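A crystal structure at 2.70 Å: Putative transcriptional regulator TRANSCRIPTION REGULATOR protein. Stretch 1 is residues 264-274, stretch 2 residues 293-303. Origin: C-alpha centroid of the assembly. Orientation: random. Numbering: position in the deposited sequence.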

# COMPACT_ATOMS: atom_id res chain seq x y z
N ASN A 264 18.33 1.65 17.20
CA ASN A 264 19.64 1.66 17.84
C ASN A 264 19.58 1.69 19.37
O ASN A 264 20.61 1.49 20.03
CB ASN A 264 20.44 2.85 17.32
CG ASN A 264 20.65 2.78 15.83
OD1 ASN A 264 19.87 3.35 15.06
ND2 ASN A 264 21.67 2.04 15.41
N SER A 265 18.40 1.96 19.92
CA SER A 265 18.14 1.78 21.35
C SER A 265 18.20 0.28 21.71
O SER A 265 17.24 -0.45 21.46
CB SER A 265 16.78 2.38 21.73
OG SER A 265 16.45 2.14 23.08
N GLY A 266 19.32 -0.15 22.29
CA GLY A 266 19.55 -1.56 22.67
C GLY A 266 18.57 -2.16 23.68
O GLY A 266 18.51 -3.38 23.83
N ASP A 267 17.82 -1.29 24.37
CA ASP A 267 16.64 -1.69 25.16
C ASP A 267 15.32 -1.79 24.34
O ASP A 267 14.22 -1.78 24.91
CB ASP A 267 16.46 -0.75 26.37
CG ASP A 267 16.23 0.71 25.96
OD1 ASP A 267 15.29 0.99 25.18
OD2 ASP A 267 17.01 1.58 26.41
N LEU A 268 15.42 -1.88 23.02
CA LEU A 268 14.26 -2.14 22.19
C LEU A 268 13.87 -3.61 22.35
O LEU A 268 14.32 -4.47 21.60
CB LEU A 268 14.54 -1.79 20.72
CG LEU A 268 13.36 -1.92 19.76
CD1 LEU A 268 12.35 -0.81 20.02
CD2 LEU A 268 13.85 -1.91 18.32
N THR A 269 13.07 -3.87 23.38
CA THR A 269 12.42 -5.17 23.59
C THR A 269 10.98 -5.16 23.06
O THR A 269 10.47 -4.11 22.67
CB THR A 269 12.39 -5.49 25.10
OG1 THR A 269 11.67 -4.47 25.79
CG2 THR A 269 13.81 -5.58 25.65
N PRO A 270 10.33 -6.33 23.02
CA PRO A 270 8.89 -6.34 22.71
C PRO A 270 8.02 -5.65 23.77
O PRO A 270 6.97 -5.12 23.43
CB PRO A 270 8.56 -7.84 22.65
CG PRO A 270 9.84 -8.51 22.35
CD PRO A 270 10.89 -7.69 23.03
N GLU A 271 8.47 -5.66 25.03
CA GLU A 271 7.70 -5.08 26.13
C GLU A 271 7.56 -3.56 26.00
O GLU A 271 6.47 -3.00 26.20
CB GLU A 271 8.34 -5.41 27.49
CG GLU A 271 8.39 -6.89 27.85
CD GLU A 271 9.73 -7.56 27.53
OE1 GLU A 271 9.95 -7.93 26.35
OE2 GLU A 271 10.56 -7.71 28.46
N THR A 272 8.67 -2.91 25.68
CA THR A 272 8.65 -1.47 25.46
C THR A 272 7.76 -1.07 24.30
O THR A 272 7.03 -0.09 24.41
CB THR A 272 10.06 -0.86 25.26
OG1 THR A 272 9.93 0.54 25.01
CG2 THR A 272 10.79 -1.47 24.10
N ILE A 273 7.80 -1.84 23.21
CA ILE A 273 6.97 -1.57 22.02
C ILE A 273 5.50 -1.65 22.42
O ILE A 273 4.73 -0.74 22.13
CB ILE A 273 7.23 -2.57 20.86
CG1 ILE A 273 8.65 -2.41 20.31
CG2 ILE A 273 6.22 -2.38 19.72
CD1 ILE A 273 9.10 -3.57 19.45
N CYS A 274 5.14 -2.75 23.08
CA CYS A 274 3.76 -3.01 23.53
C CYS A 274 3.22 -1.92 24.43
O CYS A 274 2.11 -1.41 24.22
CB CYS A 274 3.71 -4.33 24.29
SG CYS A 274 3.92 -5.72 23.18
N GLY A 293 7.96 -12.86 13.48
CA GLY A 293 7.93 -12.36 14.86
C GLY A 293 8.67 -11.05 15.04
O GLY A 293 9.46 -10.66 14.18
N VAL A 294 8.42 -10.37 16.15
CA VAL A 294 8.96 -9.02 16.38
C VAL A 294 10.47 -9.04 16.61
O VAL A 294 11.16 -8.10 16.21
CB VAL A 294 8.24 -8.28 17.54
CG1 VAL A 294 8.69 -8.76 18.91
CG2 VAL A 294 8.43 -6.77 17.42
N LEU A 295 10.97 -10.09 17.26
CA LEU A 295 12.40 -10.24 17.49
C LEU A 295 13.08 -10.56 16.17
O LEU A 295 14.08 -9.93 15.83
CB LEU A 295 12.70 -11.32 18.54
CG LEU A 295 12.30 -11.03 19.99
CD1 LEU A 295 12.59 -12.24 20.86
CD2 LEU A 295 13.00 -9.80 20.54
N ASN A 296 12.53 -11.50 15.42
CA ASN A 296 13.07 -11.85 14.11
C ASN A 296 13.17 -10.61 13.21
O ASN A 296 14.16 -10.42 12.50
CB ASN A 296 12.19 -12.90 13.45
CG ASN A 296 12.79 -13.47 12.18
OD1 ASN A 296 12.24 -13.30 11.08
ND2 ASN A 296 13.94 -14.15 12.32
N TYR A 297 12.15 -9.77 13.27
CA TYR A 297 12.08 -8.54 12.49
C TYR A 297 13.12 -7.50 12.89
O TYR A 297 13.74 -6.88 12.03
CB TYR A 297 10.68 -7.93 12.62
CG TYR A 297 10.46 -6.69 11.79
CD1 TYR A 297 10.14 -6.77 10.43
CD2 TYR A 297 10.56 -5.42 12.37
CE1 TYR A 297 9.93 -5.63 9.68
CE2 TYR A 297 10.35 -4.27 11.62
CZ TYR A 297 10.04 -4.38 10.28
OH TYR A 297 9.84 -3.24 9.54
N ILE A 298 13.29 -7.29 14.20
CA ILE A 298 14.27 -6.32 14.71
C ILE A 298 15.70 -6.76 14.35
O ILE A 298 16.53 -5.93 13.99
CB ILE A 298 14.11 -6.09 16.24
CG1 ILE A 298 12.81 -5.32 16.52
CG2 ILE A 298 15.30 -5.32 16.82
CD1 ILE A 298 12.37 -5.35 17.97
N ARG A 299 15.97 -8.06 14.45
CA ARG A 299 17.26 -8.63 14.05
C ARG A 299 17.53 -8.42 12.56
O ARG A 299 18.61 -7.97 12.19
CB ARG A 299 17.37 -10.12 14.44
CG ARG A 299 17.96 -10.38 15.83
CD ARG A 299 17.27 -9.62 16.97
NE ARG A 299 18.01 -9.74 18.23
CZ ARG A 299 17.75 -10.59 19.23
NH1 ARG A 299 16.75 -11.47 19.18
NH2 ARG A 299 18.52 -10.57 20.32
N ARG A 300 16.54 -8.70 11.71
CA ARG A 300 16.66 -8.44 10.27
C ARG A 300 16.88 -6.95 9.97
O ARG A 300 17.67 -6.61 9.10
CB ARG A 300 15.43 -8.93 9.49
CG ARG A 300 15.53 -8.72 7.99
CD ARG A 300 14.78 -9.78 7.19
NE ARG A 300 14.95 -9.62 5.75
CZ ARG A 300 15.93 -10.14 5.00
NH1 ARG A 300 16.91 -10.89 5.52
NH2 ARG A 300 15.94 -9.90 3.69
N ARG A 301 16.16 -6.09 10.69
CA ARG A 301 16.31 -4.64 10.55
C ARG A 301 17.71 -4.19 10.96
O ARG A 301 18.40 -3.51 10.19
CB ARG A 301 15.25 -3.90 11.38
CG ARG A 301 13.92 -3.70 10.66
CD ARG A 301 13.98 -2.59 9.62
NE ARG A 301 14.29 -3.09 8.28
CZ ARG A 301 15.13 -2.53 7.40
NH1 ARG A 301 15.81 -1.41 7.67
NH2 ARG A 301 15.28 -3.09 6.20
N ARG A 302 18.11 -4.58 12.17
CA ARG A 302 19.47 -4.31 12.67
C ARG A 302 20.56 -4.88 11.76
O ARG A 302 21.63 -4.28 11.63
CB ARG A 302 19.64 -4.85 14.10
CG ARG A 302 19.11 -3.91 15.18
CD ARG A 302 18.91 -4.62 16.51
NE ARG A 302 18.55 -3.69 17.59
CZ ARG A 302 18.16 -4.04 18.81
NH1 ARG A 302 18.04 -5.33 19.16
NH2 ARG A 302 17.86 -3.10 19.71
N LEU A 303 20.28 -6.03 11.15
CA LEU A 303 21.21 -6.65 10.21
C LEU A 303 21.40 -5.74 9.01
O LEU A 303 22.54 -5.49 8.61
CB LEU A 303 20.73 -8.04 9.77
CG LEU A 303 21.76 -8.94 9.05
CD1 LEU A 303 21.64 -10.40 9.49
CD2 LEU A 303 21.68 -8.82 7.53

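Stretch 1 runs from a loop into a helix that begins at Pro270, whereas stretch 2 is helical from Val294 onward. The two helix axes approach to 11.8 Å with an angle of 102° between their N-to-C directions, so they cross nearly at right angles. Two CA pairs mark the register: Pro270 CA lies 6.9 Å from Val294 CA, and Leu268 CA lies 8.6 Å from Ile298 CA. Before its helix, stretch 1 folds into a type I turn from Ser265 to Leu268, closed by a 2.8 Å hydrogen bond from Leu268 N to Ser265 O. Thr269 then caps the helix: its OG1 accepts from Thr272 N at 3.4 Å, a nearly linear (169°) but weak bond. In stretch 2, i to i+4 bonds of 2.8 to 3.0 Å run from Tyr297 N to Gly293 O through Leu303 N to Arg299 O. Gly293 has phi/psi of 114/164, where a CB would jam against the preceding carbonyl.

The side-chain contact is chiefly apolar. Val294 and Ile298, one helical turn apart, both direct CA-to-CB toward stretch 1. Ile273 bridges them, its CD1 lying 3.8 Å from Val294 CG2 and 4.0 Å from Ile298 CD1. That same Ile298 CD1 meets Leu268 CD2 at 3.8 Å. Pro270 CG packs 3.6 Å from Val294 CG1 and 3.9 Å from Leu295 CD2; Leu295 starts sideways, but its end comes nearer.

One turn beyond Ile298, Arg302 also starts sideways, and its extended chain (chi2 to chi4 all near 180°) carries the guanidinium to the turn. Arg302 NH2 lies 3.2 Å from Ser265 O, which sits at the guanidinium edge near its plane, and 3.7 Å from both Gly266 CA and Leu268 CB.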